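Salicylaldehyde dehydrogenase NahF (Pseudomonas putida, PDB 4JZ6) probably catalyses the NAD+-dependent oxidation of salicylaldehyde to salicylate, a step in naphthalene degradation. Local coordinates at residues A[166-171]-A[192-197]; A[186-191]-A[200-205]; A[110-115]-A[293-298]; A[161-166]-A[173-178]. One frame throughout, in Å; residues are numbered along the deposited sequence.

In the fold
Interactions 1, 2 and 4 form one cluster, with centres 8 to 9 Å apart, built on the parallel strands of a Rossmann-like sheet and their helices. Interactions 4 and 2 are coupled through adjacent strands, where K189 N lies 2.8 Å from S161 O, a probable hydrogen bond. Interactions 2 and 1 share helix 195-208. Interaction 3 joins regions much farther apart in sequence, its centre about 14 Å from that of interaction 1. The bridge is N166, common to interactions 1 and 4: its O lies 2.9 Å from W113 NE1, a probable hydrogen bond. Interactions 1 and 3 touch the bound salicylaldehyde; in interaction 4 the A175 side chain is about 9 Å from that of E267, the predicted active-site residue.

Interaction 1. Residues A[166-171]-A[192-197]; sequences NGTAVL and EFSPAT. With NK (salicylaldehyde), chain B.
T168 meets S194 and T197 without a ring between them; the flat groups lie farther off. The ring of F193 has E192 CG 3.8 Å above the centre of one face and pairs edge-to-face with W165. L171 CD2 lies over one face of the bound salicylaldehyde, almost above its centre and 4.0 Å from CAB. V170 CG1 is on the same side of the plane but outside the ring, obliquely, 3.7 Å from CAE. Near the hydroxyl, and displaced from the ring plane, G167 CA comes within 3.1 Å of OAF, where a CB on that residue would collide with the ligand. The amide of N166 stands beside the aldehyde, ND2 being 3.7 Å from CAD, and Q299 O accepts a hydrogen bond from it.

Across the contact itself one methyl does the work. T168 CG2, held anti to the backbone N (chi1, defined by OG1, is -39°), meets T197 CG2 at 3.5 Å, the two side chains crossing at about a right angle. The same methyl is only 3.0 Å from S194 OG, so tight that the exact value is doubtful. The hydroxyls bond elsewhere: T168 OG1 to W165 O, and T197 OG1 to E106, whose carboxylate also takes the N-H of A196.

G167 is the centre of an inverse gamma turn, a sharp bend leading into helix 170-181. Through the ligand contacts of N166, G167 and V170 this loop forms one wall of the substrate pocket, backed by helix 195-208. N166 sits where aldehyde dehydrogenases probably have their oxyanion-hole asparagine.

Interaction 2. Residues A[186-191]-A[200-205]; sequences VVFKGS and LITQCV
F188 projects its ring from strand 186-189 onto helix 195-208, where the CD2-CE2 edge meets T202. The ring reaches the helix with CG anti to the backbone N (chi1 169°). T202 OG1 lies at this edge, in the plane of the ring, 3.7 Å from F188 CE2 and equally far from CD2. The methyl CG2 of I201 nears CE2 obliquely, at 4.0 Å, with the two side chains at about a right angle. Both contacts involve CE2.

H198 of the same helix makes an edge-to-face pair with F188; Y217 of strand 215-218 meets it with planes at about 35°, and A172 and I176 of helix 170-181 also touch it. The next strand residue behaves differently: K189 curls along its own strand end so that NZ donates to G190 O over 2.8 Å, at a C=O...N angle of 160°.

No hydrogen bond links the strand to the helix here. T202 OG1 is already bonded to H198 O within its own helix, and it offers the ring edge an oxygen facing the weakly positive C-H rim. The chemistry implies that dispersion, with perhaps a small electrostatic term, joins these first two elements of the beta-alpha-beta unit 186-189, 195-208, 215-218.

Interaction 3. Residues A[110-115]-A[293-298]; sequences SALWAG and SFLFQG. With NK (salicylaldehyde), chain B.
W113 runs from CB, with CG anti to the backbone N (chi1 177°), across to the F296 phenyl ring and on to the ligand. Its CG is 3.9 Å from both CB and CG of F296. Next along the pyrrole, CD1 meets F296 CD1 at 3.4 Å, and NE1 sits 3.3 Å above the plane of the phenyl ring, over its centre. The five-membered ring and the phenyl thus form an offset stack, centroids 3.9 Å apart and planes at 14°, while F296 CB stands over the pyrrole in a CH-pi contact only 7° off the ring normal. On the benzo side, CE3 touches L295 CG at 4.1 Å. Last comes the far rim: the ring edge at CZ2 faces the salicylaldehyde hydroxyl OAF, in plane and 3.5 Å away.

The indole N-H itself is used by N166 O. An alanine in place of W113 is likely to leave that carbonyl without the indole donor, strip one face of F296 and open a gap beside the ligand hydroxyl.

Around this core, L112 CD2 packs on L295 CD1 at 3.9 Å, next to P499 and F500 of the second subunit. A water accepts from S110 N and donates to Q297 OE1 (2.7 Å), bridging the two segments at their polar margin. F296, Q297 and G298 all have left-handed helical backbone angles, a tight turn that presents the phenyl ring to the indole.

Helix 111-130 is thereby joined to the loop that leads to C301, another residue of the salicylaldehyde pocket; W113 forms an aromatic wall of that pocket.

Interaction 4. Residues A[161-166]-A[173-178]; sequences SIVPWN and ARAIAY
This is a buried strand-to-helix contact, one hydrogen bond beside a small apolar patch, inside the beta-alpha-beta unit made of strand 159-162, helix 170-181 and strand 186-189. S161 OG donates to A175 O over 2.8 Å, arriving in the carbonyl plane on a lone pair at a C=O...O angle of 141°. The hydroxyl gets there by standing beside its own backbone N, opposite the carbonyl carbon (chi1 -62°).

A175 departs from regular helical values, with psi near 2°, and just before it A173 O accepts from both I176 N and A177 N. The bonded carbonyl therefore belongs to a distorted turn of the helix. Next to the bond, S161 CB and A175 CB are 3.7 Å apart, and V163 CG2 closes on A175 CB at 3.8 Å.

S161 OG is also hydrogen-bonded to N242 ND2. Replacing the serine by alanine would probably leave both A175 O and the N242 amide without this partner in a buried setting.

N242 belongs to strand 240-244, next to strand 159-162 in the sheet, while strand 186-189 adjoins the other edge and brings F188 against V163; helix 170-181 packs against this part of the sheet through A175 on N242 and I176 on F188.

Interaction 1. Residues A[166-171]-A[192-197]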
loop_
_atom_site.group_PDB
_atom_site.type_symbol
_atom_site.label_atom_id
_atom_site.label_comp_id
_atom_site.label_asym_id
_atom_site.label_seq_id
_atom_site.Cartn_x
_atom_site.Cartn_y
_atom_site.Cartn_z
ATOM N N ASN A 166 10.464 -6.562 -20.661
ATOM C CA ASN A 166 11.342 -5.488 -21.138
ATOM C C ASN A 166 12.646 -5.313 -20.358
ATOM O O ASN A 166 13.736 -5.413 -20.926
ATOM C CB ASN A 166 10.580 -4.165 -21.248
ATOM C CG ASN A 166 9.910 -3.775 -19.954
ATOM O OD1 ASN A 166 9.622 -4.630 -19.117
ATOM N ND2 ASN A 166 9.657 -2.479 -19.777
ATOM N N GLY A 167 12.539 -5.044 -19.063
ATOM C CA GLY A 167 13.692 -5.118 -18.183
ATOM C C GLY A 167 13.853 -6.583 -17.831
ATOM O O GLY A 167 13.777 -6.977 -16.667
ATOM N N THR A 168 14.088 -7.377 -18.871
ATOM C CA THR A 168 13.913 -8.825 -18.854
ATOM C C THR A 168 14.509 -9.529 -17.645
ATOM O O THR A 168 13.884 -10.415 -17.062
ATOM C CB THR A 168 14.510 -9.445 -20.118
ATOM O OG1 THR A 168 14.239 -8.593 -21.238
ATOM C CG2 THR A 168 13.896 -10.786 -20.364
ATOM N N ALA A 169 15.713 -9.120 -17.264
ATOM C CA ALA A 169 16.412 -9.753 -16.160
ATOM C C ALA A 169 16.213 -9.004 -14.851
ATOM O O ALA A 169 15.853 -9.604 -13.839
ATOM C CB ALA A 169 17.884 -9.873 -16.478
ATOM N N VAL A 170 16.451 -7.695 -14.865
ATOM C CA VAL A 170 16.448 -6.926 -13.625
ATOM C C VAL A 170 15.063 -6.856 -12.964
ATOM O O VAL A 170 14.957 -6.833 -11.735
ATOM C CB VAL A 170 17.067 -5.517 -13.815
ATOM C CG1 VAL A 170 16.171 -4.640 -14.674
ATOM C CG2 VAL A 170 17.356 -4.866 -12.462
ATOM N N LEU A 171 14.007 -6.857 -13.775
ATOM C CA LEU A 171 12.644 -6.811 -13.249
ATOM C C LEU A 171 12.262 -8.115 -12.551
ATOM O O LEU A 171 11.488 -8.126 -11.594
ATOM C CB LEU A 171 11.644 -6.475 -14.356
ATOM C CG LEU A 171 11.833 -5.088 -14.973
ATOM C CD1 LEU A 171 10.679 -4.749 -15.904
ATOM C CD2 LEU A 171 11.977 -4.049 -13.888
ATOM N N GLU A 192 5.419 -14.192 -21.369
ATOM C CA GLU A 192 5.239 -15.044 -22.531
ATOM C C GLU A 192 6.268 -14.736 -23.619
ATOM O O GLU A 192 6.561 -15.587 -24.464
ATOM C CB GLU A 192 3.820 -14.904 -23.086
ATOM C CG GLU A 192 3.501 -13.542 -23.666
ATOM C CD GLU A 192 2.677 -12.679 -22.736
ATOM O OE1 GLU A 192 2.877 -12.756 -21.500
ATOM O OE2 GLU A 192 1.821 -11.925 -23.250
ATOM N N PHE A 193 6.813 -13.522 -23.595
ATOM C CA PHE A 193 7.781 -13.091 -24.600
ATOM C C PHE A 193 9.220 -13.388 -24.174
ATOM O O PHE A 193 10.156 -13.300 -24.981
ATOM C CB PHE A 193 7.633 -11.595 -24.873
ATOM C CG PHE A 193 6.281 -11.199 -25.386
ATOM C CD1 PHE A 193 5.827 -11.655 -26.615
ATOM C CD2 PHE A 193 5.471 -10.354 -24.649
ATOM C CE1 PHE A 193 4.583 -11.285 -27.095
ATOM C CE2 PHE A 193 4.227 -9.979 -25.120
ATOM C CZ PHE A 193 3.781 -10.444 -26.347
ATOM N N SER A 194 9.392 -13.737 -22.904
ATOM C CA SER A 194 10.722 -13.946 -22.348
ATOM C C SER A 194 10.864 -15.236 -21.518
ATOM O O SER A 194 11.393 -15.198 -20.406
ATOM C CB SER A 194 11.107 -12.719 -21.513
ATOM O OG SER A 194 11.919 -13.083 -20.416
ATOM N N PRO A 195 10.417 -16.390 -22.053
ATOM C CA PRO A 195 10.438 -17.555 -21.165
ATOM C C PRO A 195 11.823 -18.171 -20.955
ATOM O O PRO A 195 12.068 -18.738 -19.888
ATOM C CB PRO A 195 9.510 -18.544 -21.873
ATOM C CG PRO A 195 9.638 -18.207 -23.289
ATOM C CD PRO A 195 9.813 -16.717 -23.357
ATOM N N ALA A 196 12.708 -18.071 -21.940
ATOM C CA ALA A 196 14.050 -18.621 -21.782
ATOM C C ALA A 196 14.865 -17.802 -20.789
ATOM O O ALA A 196 15.621 -18.352 -19.986
ATOM C CB ALA A 196 14.765 -18.701 -23.118
ATOM N N THR A 197 14.703 -16.485 -20.845
ATOM C CA THR A 197 15.436 -15.592 -19.959
ATOM C C THR A 197 14.994 -15.749 -18.511
ATOM O O THR A 197 15.817 -15.782 -17.596
ATOM C CB THR A 197 15.236 -14.132 -20.361
ATOM O OG1 THR A 197 15.246 -14.027 -21.786
ATOM C CG2 THR A 197 16.344 -13.272 -19.782
HETATM O OAH NK B . 10.663 0.613 -17.141
HETATM C CAD NK B . 11.019 -0.538 -16.988
HETATM C CAA NK B . 12.266 -0.730 -16.216
HETATM C CAC NK B . 12.454 -0.128 -14.973
HETATM C CAG NK B . 13.648 -0.338 -14.289
HETATM C CAI NK B . 14.644 -1.122 -14.841
HETATM C CAE NK B . 14.461 -1.713 -16.077
HETATM C CAB NK B . 13.267 -1.516 -16.770
HETATM O OAF NK B . 13.036 -2.082 -18.001
#

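Interaction 2. Residues A[186-191]-A[200-205]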
loop_
_atom_site.group_PDB
_atom_site.type_symbol
_atom_site.label_atom_id
_atom_site.label_comp_id
_atom_site.label_asym_id
_atom_site.label_seq_id
_atom_site.Cartn_x
_atom_site.Cartn_y
_atom_site.Cartn_z
ATOM N N VAL A 186 8.505 -17.162 -3.021
ATOM C CA VAL A 186 7.804 -16.499 -4.114
ATOM C C VAL A 186 7.351 -17.407 -5.260
ATOM O O VAL A 186 8.068 -18.310 -5.687
ATOM C CB VAL A 186 8.618 -15.279 -4.640
ATOM C CG1 VAL A 186 10.078 -15.427 -4.271
ATOM C CG2 VAL A 186 8.451 -15.091 -6.146
ATOM N N VAL A 187 6.127 -17.169 -5.720
ATOM C CA VAL A 187 5.657 -17.711 -6.982
ATOM C C VAL A 187 5.941 -16.668 -8.063
ATOM O O VAL A 187 5.320 -15.601 -8.097
ATOM C CB VAL A 187 4.157 -18.043 -6.932
ATOM C CG1 VAL A 187 3.678 -18.545 -8.285
ATOM C CG2 VAL A 187 3.881 -19.077 -5.853
ATOM N N PHE A 188 6.907 -16.986 -8.921
ATOM C CA PHE A 188 7.389 -16.095 -9.969
ATOM C C PHE A 188 6.661 -16.394 -11.275
ATOM O O PHE A 188 6.851 -17.452 -11.871
ATOM C CB PHE A 188 8.905 -16.296 -10.117
ATOM C CG PHE A 188 9.521 -15.635 -11.335
ATOM C CD1 PHE A 188 8.982 -14.483 -11.892
ATOM C CD2 PHE A 188 10.666 -16.180 -11.913
ATOM C CE1 PHE A 188 9.565 -13.900 -13.006
ATOM C CE2 PHE A 188 11.257 -15.596 -13.019
ATOM C CZ PHE A 188 10.708 -14.458 -13.567
ATOM N N LYS A 189 5.827 -15.458 -11.715
ATOM C CA LYS A 189 5.142 -15.582 -12.995
ATOM C C LYS A 189 5.888 -14.790 -14.054
ATOM O O LYS A 189 5.936 -13.559 -14.000
ATOM C CB LYS A 189 3.708 -15.073 -12.891
ATOM C CG LYS A 189 2.973 -15.030 -14.221
ATOM C CD LYS A 189 2.676 -16.425 -14.745
ATOM C CE LYS A 189 1.949 -16.372 -16.093
ATOM N NZ LYS A 189 2.669 -15.561 -17.132
ATOM N N GLY A 190 6.468 -15.506 -15.016
ATOM C CA GLY A 190 7.287 -14.897 -16.047
ATOM C C GLY A 190 6.493 -14.409 -17.243
ATOM O O GLY A 190 5.260 -14.478 -17.254
ATOM N N SER A 191 7.204 -13.920 -18.257
ATOM C CA SER A 191 6.560 -13.334 -19.427
ATOM C C SER A 191 6.505 -14.284 -20.610
ATOM O O SER A 191 7.434 -15.063 -20.848
ATOM C CB SER A 191 7.277 -12.060 -19.853
ATOM O OG SER A 191 6.787 -11.630 -21.108
ATOM N N LEU A 200 16.128 -18.937 -17.170
ATOM C CA LEU A 200 17.553 -18.804 -16.896
ATOM C C LEU A 200 17.829 -18.131 -15.555
ATOM O O LEU A 200 18.639 -18.620 -14.762
ATOM C CB LEU A 200 18.264 -18.044 -18.018
ATOM C CG LEU A 200 19.785 -17.974 -17.831
ATOM C CD1 LEU A 200 20.363 -19.372 -17.675
ATOM C CD2 LEU A 200 20.456 -17.236 -18.977
ATOM N N ILE A 201 17.164 -17.008 -15.299
ATOM C CA ILE A 201 17.372 -16.303 -14.043
ATOM C C ILE A 201 16.980 -17.220 -12.892
ATOM O O ILE A 201 17.653 -17.263 -11.865
ATOM C CB ILE A 201 16.626 -14.930 -13.988
ATOM C CG1 ILE A 201 17.035 -14.141 -12.744
ATOM C CG2 ILE A 201 15.123 -15.104 -14.010
ATOM C CD1 ILE A 201 16.514 -12.731 -12.721
ATOM N N THR A 202 15.913 -17.986 -13.093
ATOM C CA THR A 202 15.495 -18.973 -12.112
ATOM C C THR A 202 16.614 -19.980 -11.881
ATOM O O THR A 202 16.969 -20.276 -10.739
ATOM C CB THR A 202 14.234 -19.729 -12.568
ATOM O OG1 THR A 202 13.182 -18.793 -12.831
ATOM C CG2 THR A 202 13.782 -20.720 -11.495
ATOM N N GLN A 203 17.170 -20.496 -12.973
ATOM C CA GLN A 203 18.247 -21.472 -12.889
ATOM C C GLN A 203 19.411 -20.932 -12.060
ATOM O O GLN A 203 19.997 -21.651 -11.248
ATOM C CB GLN A 203 18.729 -21.874 -14.282
ATOM C CG GLN A 203 19.778 -22.969 -14.257
ATOM C CD GLN A 203 20.417 -23.191 -15.609
ATOM O OE1 GLN A 203 19.910 -22.727 -16.631
ATOM N NE2 GLN A 203 21.540 -23.896 -15.622
ATOM N N CYS A 204 19.733 -19.661 -12.259
ATOM C CA CYS A 204 20.793 -19.030 -11.493
ATOM C C CYS A 204 20.515 -19.124 -9.999
ATOM O O CYS A 204 21.386 -19.510 -9.218
ATOM C CB CYS A 204 20.952 -17.576 -11.913
ATOM S SG CYS A 204 21.774 -17.400 -13.496
ATOM N N VAL A 205 19.290 -18.787 -9.613
ATOM C CA VAL A 205 18.884 -18.884 -8.220
ATOM C C VAL A 205 19.009 -20.321 -7.708
ATOM O O VAL A 205 19.446 -20.547 -6.573
ATOM C CB VAL A 205 17.457 -18.347 -8.023
ATOM C CG1 VAL A 205 17.025 -18.477 -6.579
ATOM C CG2 VAL A 205 17.402 -16.901 -8.456
#

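Interaction 3. Residues A[110-115]-A[293-298]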
loop_
_atom_site.group_PDB
_atom_site.type_symbol
_atom_site.label_atom_id
_atom_site.label_comp_id
_atom_site.label_asym_id
_atom_site.label_seq_id
_atom_site.Cartn_x
_atom_site.Cartn_y
_atom_site.Cartn_z
ATOM N N SER A 110 19.718 -5.367 -27.550
ATOM C CA SER A 110 21.114 -5.210 -27.935
ATOM C C SER A 110 22.011 -5.658 -26.792
ATOM O O SER A 110 21.565 -5.769 -25.649
ATOM C CB SER A 110 21.413 -3.753 -28.268
ATOM O OG SER A 110 21.222 -2.927 -27.130
ATOM N N ALA A 111 23.278 -5.913 -27.100
ATOM C CA ALA A 111 24.236 -6.315 -26.076
ATOM C C ALA A 111 24.332 -5.262 -24.966
ATOM O O ALA A 111 24.565 -5.588 -23.804
ATOM C CB ALA A 111 25.595 -6.565 -26.692
ATOM N N LEU A 112 24.158 -3.998 -25.336
ATOM C CA LEU A 112 24.171 -2.917 -24.365
ATOM C C LEU A 112 23.111 -3.153 -23.287
ATOM O O LEU A 112 23.429 -3.204 -22.100
ATOM C CB LEU A 112 23.932 -1.573 -25.058
ATOM C CG LEU A 112 23.785 -0.344 -24.156
ATOM C CD1 LEU A 112 25.080 -0.051 -23.407
ATOM C CD2 LEU A 112 23.353 0.862 -24.961
ATOM N N TRP A 113 21.861 -3.320 -23.716
ATOM C CA TRP A 113 20.720 -3.461 -22.809
ATOM C C TRP A 113 20.748 -4.791 -22.067
ATOM O O TRP A 113 20.388 -4.867 -20.887
ATOM C CB TRP A 113 19.409 -3.304 -23.595
ATOM C CG TRP A 113 18.134 -3.505 -22.806
ATOM C CD1 TRP A 113 17.196 -4.484 -22.994
ATOM C CD2 TRP A 113 17.653 -2.696 -21.722
ATOM N NE1 TRP A 113 16.168 -4.339 -22.091
ATOM C CE2 TRP A 113 16.424 -3.249 -21.301
ATOM C CE3 TRP A 113 18.143 -1.564 -21.062
ATOM C CZ2 TRP A 113 15.681 -2.702 -20.251
ATOM C CZ3 TRP A 113 17.402 -1.022 -20.017
ATOM C CH2 TRP A 113 16.186 -1.589 -19.626
ATOM N N ALA A 114 21.177 -5.839 -22.761
ATOM C CA ALA A 114 21.283 -7.155 -22.146
ATOM C C ALA A 114 22.347 -7.132 -21.062
ATOM O O ALA A 114 22.101 -7.536 -19.924
ATOM C CB ALA A 114 21.612 -8.209 -23.192
ATOM N N GLY A 115 23.530 -6.652 -21.428
ATOM C CA GLY A 115 24.645 -6.566 -20.507
ATOM C C GLY A 115 24.293 -5.745 -19.286
ATOM O O GLY A 115 24.633 -6.119 -18.163
ATOM N N SER A 293 15.295 8.308 -24.819
ATOM C CA SER A 293 14.233 8.064 -25.784
ATOM C C SER A 293 14.373 6.722 -26.493
ATOM O O SER A 293 13.378 6.032 -26.728
ATOM C CB SER A 293 14.184 9.183 -26.824
ATOM O OG SER A 293 13.776 10.398 -26.224
ATOM N N PHE A 294 15.603 6.344 -26.822
ATOM C CA PHE A 294 15.793 5.244 -27.752
ATOM C C PHE A 294 16.564 4.041 -27.234
ATOM O O PHE A 294 16.845 3.110 -27.991
ATOM C CB PHE A 294 16.411 5.767 -29.039
ATOM C CG PHE A 294 15.592 6.819 -29.693
ATOM C CD1 PHE A 294 14.337 6.515 -30.198
ATOM C CD2 PHE A 294 16.057 8.116 -29.788
ATOM C CE1 PHE A 294 13.562 7.486 -30.799
ATOM C CE2 PHE A 294 15.292 9.093 -30.387
ATOM C CZ PHE A 294 14.037 8.780 -30.895
ATOM N N LEU A 295 16.906 4.047 -25.953
ATOM C CA LEU A 295 17.494 2.861 -25.366
ATOM C C LEU A 295 16.448 1.747 -25.417
ATOM O O LEU A 295 15.288 1.969 -25.054
ATOM C CB LEU A 295 17.946 3.140 -23.936
ATOM C CG LEU A 295 18.479 1.953 -23.136
ATOM C CD1 LEU A 295 19.648 1.308 -23.843
ATOM C CD2 LEU A 295 18.888 2.421 -21.764
ATOM N N PHE A 296 16.856 0.567 -25.895
ATOM C CA PHE A 296 15.965 -0.594 -26.033
ATOM C C PHE A 296 14.681 -0.249 -26.796
ATOM O O PHE A 296 13.593 -0.721 -26.457
ATOM C CB PHE A 296 15.652 -1.214 -24.659
ATOM C CG PHE A 296 14.901 -2.521 -24.729
ATOM C CD1 PHE A 296 15.273 -3.512 -25.628
ATOM C CD2 PHE A 296 13.819 -2.759 -23.889
ATOM C CE1 PHE A 296 14.578 -4.710 -25.693
ATOM C CE2 PHE A 296 13.125 -3.963 -23.949
ATOM C CZ PHE A 296 13.509 -4.938 -24.852
ATOM N N GLN A 297 14.822 0.589 -27.820
ATOM C CA GLN A 297 13.706 0.948 -28.687
ATOM C C GLN A 297 12.553 1.606 -27.943
ATOM O O GLN A 297 11.398 1.385 -28.293
ATOM C CB GLN A 297 13.162 -0.294 -29.396
ATOM C CG GLN A 297 14.206 -1.093 -30.118
ATOM C CD GLN A 297 14.708 -2.289 -29.331
ATOM O OE1 GLN A 297 15.902 -2.403 -29.064
ATOM N NE2 GLN A 297 13.804 -3.194 -28.971
ATOM N N GLY A 298 12.854 2.390 -26.912
ATOM C CA GLY A 298 11.813 3.042 -26.138
ATOM C C GLY A 298 10.816 2.071 -25.520
ATOM O O GLY A 298 9.656 2.413 -25.274
HETATM O OAH NK B . 10.663 0.613 -17.141
HETATM C CAD NK B . 11.019 -0.538 -16.988
HETATM C CAA NK B . 12.266 -0.730 -16.216
HETATM C CAC NK B . 12.454 -0.128 -14.973
HETATM C CAG NK B . 13.648 -0.338 -14.289
HETATM C CAI NK B . 14.644 -1.122 -14.841
HETATM C CAE NK B . 14.461 -1.713 -16.077
HETATM C CAB NK B . 13.267 -1.516 -16.770
HETATM O OAF NK B . 13.036 -2.082 -18.001
HETATM O O HOH W 1 18.390 -2.748 -27.985
#

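Interaction 4. Residues A[161-166]-A[173-178]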
loop_
_atom_site.group_PDB
_atom_site.type_symbol
_atom_site.label_atom_id
_atom_site.label_comp_id
_atom_site.label_asym_id
_atom_site.label_seq_id
_atom_site.Cartn_x
_atom_site.Cartn_y
_atom_site.Cartn_z
ATOM N N SER A 161 4.899 -12.723 -7.535
ATOM C CA SER A 161 5.671 -11.760 -8.323
ATOM C C SER A 161 5.408 -11.927 -9.814
ATOM O O SER A 161 5.813 -12.927 -10.414
ATOM C CB SER A 161 7.170 -11.922 -8.064
ATOM O OG SER A 161 7.491 -11.673 -6.709
ATOM N N ILE A 162 4.741 -10.945 -10.413
ATOM C CA ILE A 162 4.468 -10.985 -11.843
ATOM C C ILE A 162 5.399 -10.033 -12.594
ATOM O O ILE A 162 5.459 -8.840 -12.292
ATOM C CB ILE A 162 2.997 -10.682 -12.131
ATOM C CG1 ILE A 162 2.122 -11.769 -11.496
ATOM C CG2 ILE A 162 2.746 -10.608 -13.629
ATOM C CD1 ILE A 162 0.624 -11.486 -11.559
ATOM N N VAL A 163 6.132 -10.576 -13.562
ATOM C CA VAL A 163 7.240 -9.862 -14.193
ATOM C C VAL A 163 7.114 -9.834 -15.710
ATOM O O VAL A 163 6.887 -10.875 -16.325
ATOM C CB VAL A 163 8.577 -10.528 -13.833
ATOM C CG1 VAL A 163 9.740 -9.788 -14.474
ATOM C CG2 VAL A 163 8.739 -10.580 -12.330
ATOM N N PRO A 164 7.265 -8.639 -16.318
ATOM C CA PRO A 164 7.146 -8.471 -17.770
ATOM C C PRO A 164 8.444 -8.829 -18.494
ATOM O O PRO A 164 9.316 -9.470 -17.905
ATOM C CB PRO A 164 6.865 -6.979 -17.913
ATOM C CG PRO A 164 7.635 -6.379 -16.796
ATOM C CD PRO A 164 7.514 -7.348 -15.648
ATOM N N TRP A 165 8.573 -8.389 -19.745
ATOM C CA TRP A 165 9.619 -8.870 -20.647
ATOM C C TRP A 165 10.700 -7.832 -20.984
ATOM O O TRP A 165 11.736 -8.184 -21.547
ATOM C CB TRP A 165 8.958 -9.321 -21.947
ATOM C CG TRP A 165 8.040 -8.262 -22.449
ATOM C CD1 TRP A 165 6.706 -8.140 -22.184
ATOM C CD2 TRP A 165 8.397 -7.134 -23.254
ATOM N NE1 TRP A 165 6.205 -7.014 -22.792
ATOM C CE2 TRP A 165 7.222 -6.377 -23.454
ATOM C CE3 TRP A 165 9.588 -6.695 -23.838
ATOM C CZ2 TRP A 165 7.211 -5.207 -24.211
ATOM C CZ3 TRP A 165 9.576 -5.529 -24.586
ATOM C CH2 TRP A 165 8.396 -4.802 -24.768
ATOM N N ASN A 166 10.464 -6.562 -20.661
ATOM C CA ASN A 166 11.342 -5.488 -21.138
ATOM C C ASN A 166 12.646 -5.313 -20.358
ATOM O O ASN A 166 13.736 -5.413 -20.926
ATOM C CB ASN A 166 10.580 -4.165 -21.248
ATOM C CG ASN A 166 9.910 -3.775 -19.954
ATOM O OD1 ASN A 166 9.622 -4.630 -19.117
ATOM N ND2 ASN A 166 9.657 -2.479 -19.777
ATOM N N ALA A 173 14.736 -10.069 -11.196
ATOM C CA ALA A 173 15.676 -10.063 -10.077
ATOM C C ALA A 173 15.126 -9.314 -8.873
ATOM O O ALA A 173 15.124 -9.833 -7.758
ATOM C CB ALA A 173 16.997 -9.463 -10.507
ATOM N N ARG A 174 14.651 -8.098 -9.118
ATOM C CA ARG A 174 14.061 -7.265 -8.081
ATOM C C ARG A 174 12.881 -7.984 -7.408
ATOM O O ARG A 174 12.719 -7.912 -6.188
ATOM C CB ARG A 174 13.650 -5.900 -8.667
ATOM C CG ARG A 174 12.147 -5.694 -8.837
ATOM C CD ARG A 174 11.741 -5.140 -10.191
ATOM N NE ARG A 174 11.810 -3.685 -10.282
ATOM C CZ ARG A 174 10.889 -2.927 -10.877
ATOM N NH1 ARG A 174 9.808 -3.473 -11.426
ATOM N NH2 ARG A 174 11.049 -1.614 -10.925
ATOM N N ALA A 175 12.088 -8.711 -8.197
ATOM C CA ALA A 175 10.878 -9.354 -7.692
ATOM C C ALA A 175 11.174 -10.691 -7.011
ATOM O O ALA A 175 10.262 -11.392 -6.564
ATOM C CB ALA A 175 9.873 -9.538 -8.816
ATOM N N ILE A 176 12.453 -11.043 -6.934
ATOM C CA ILE A 176 12.870 -12.267 -6.265
ATOM C C ILE A 176 13.802 -11.934 -5.111
ATOM O O ILE A 176 13.535 -12.294 -3.964
ATOM C CB ILE A 176 13.600 -13.213 -7.239
ATOM C CG1 ILE A 176 12.668 -13.601 -8.388
ATOM C CG2 ILE A 176 14.120 -14.444 -6.512
ATOM C CD1 ILE A 176 13.333 -14.405 -9.474
ATOM N N ALA A 177 14.887 -11.233 -5.430
ATOM C CA ALA A 177 15.923 -10.905 -4.453
ATOM C C ALA A 177 15.347 -10.303 -3.189
ATOM O O ALA A 177 15.650 -10.751 -2.082
ATOM C CB ALA A 177 16.946 -9.953 -5.056
ATOM N N TYR A 178 14.512 -9.286 -3.361
ATOM C CA TYR A 178 13.972 -8.566 -2.214
ATOM C C TYR A 178 13.020 -9.412 -1.360
ATOM O O TYR A 178 13.210 -9.501 -0.145
ATOM C CB TYR A 178 13.355 -7.233 -2.643
ATOM C CG TYR A 178 14.382 -6.219 -3.106
ATOM C CD1 TYR A 178 15.516 -5.946 -2.341
ATOM C CD2 TYR A 178 14.223 -5.536 -4.309
ATOM C CE1 TYR A 178 16.454 -5.010 -2.762
ATOM C CE2 TYR A 178 15.156 -4.599 -4.737
ATOM C CZ TYR A 178 16.267 -4.340 -3.962
ATOM O OH TYR A 178 17.194 -3.416 -4.396
#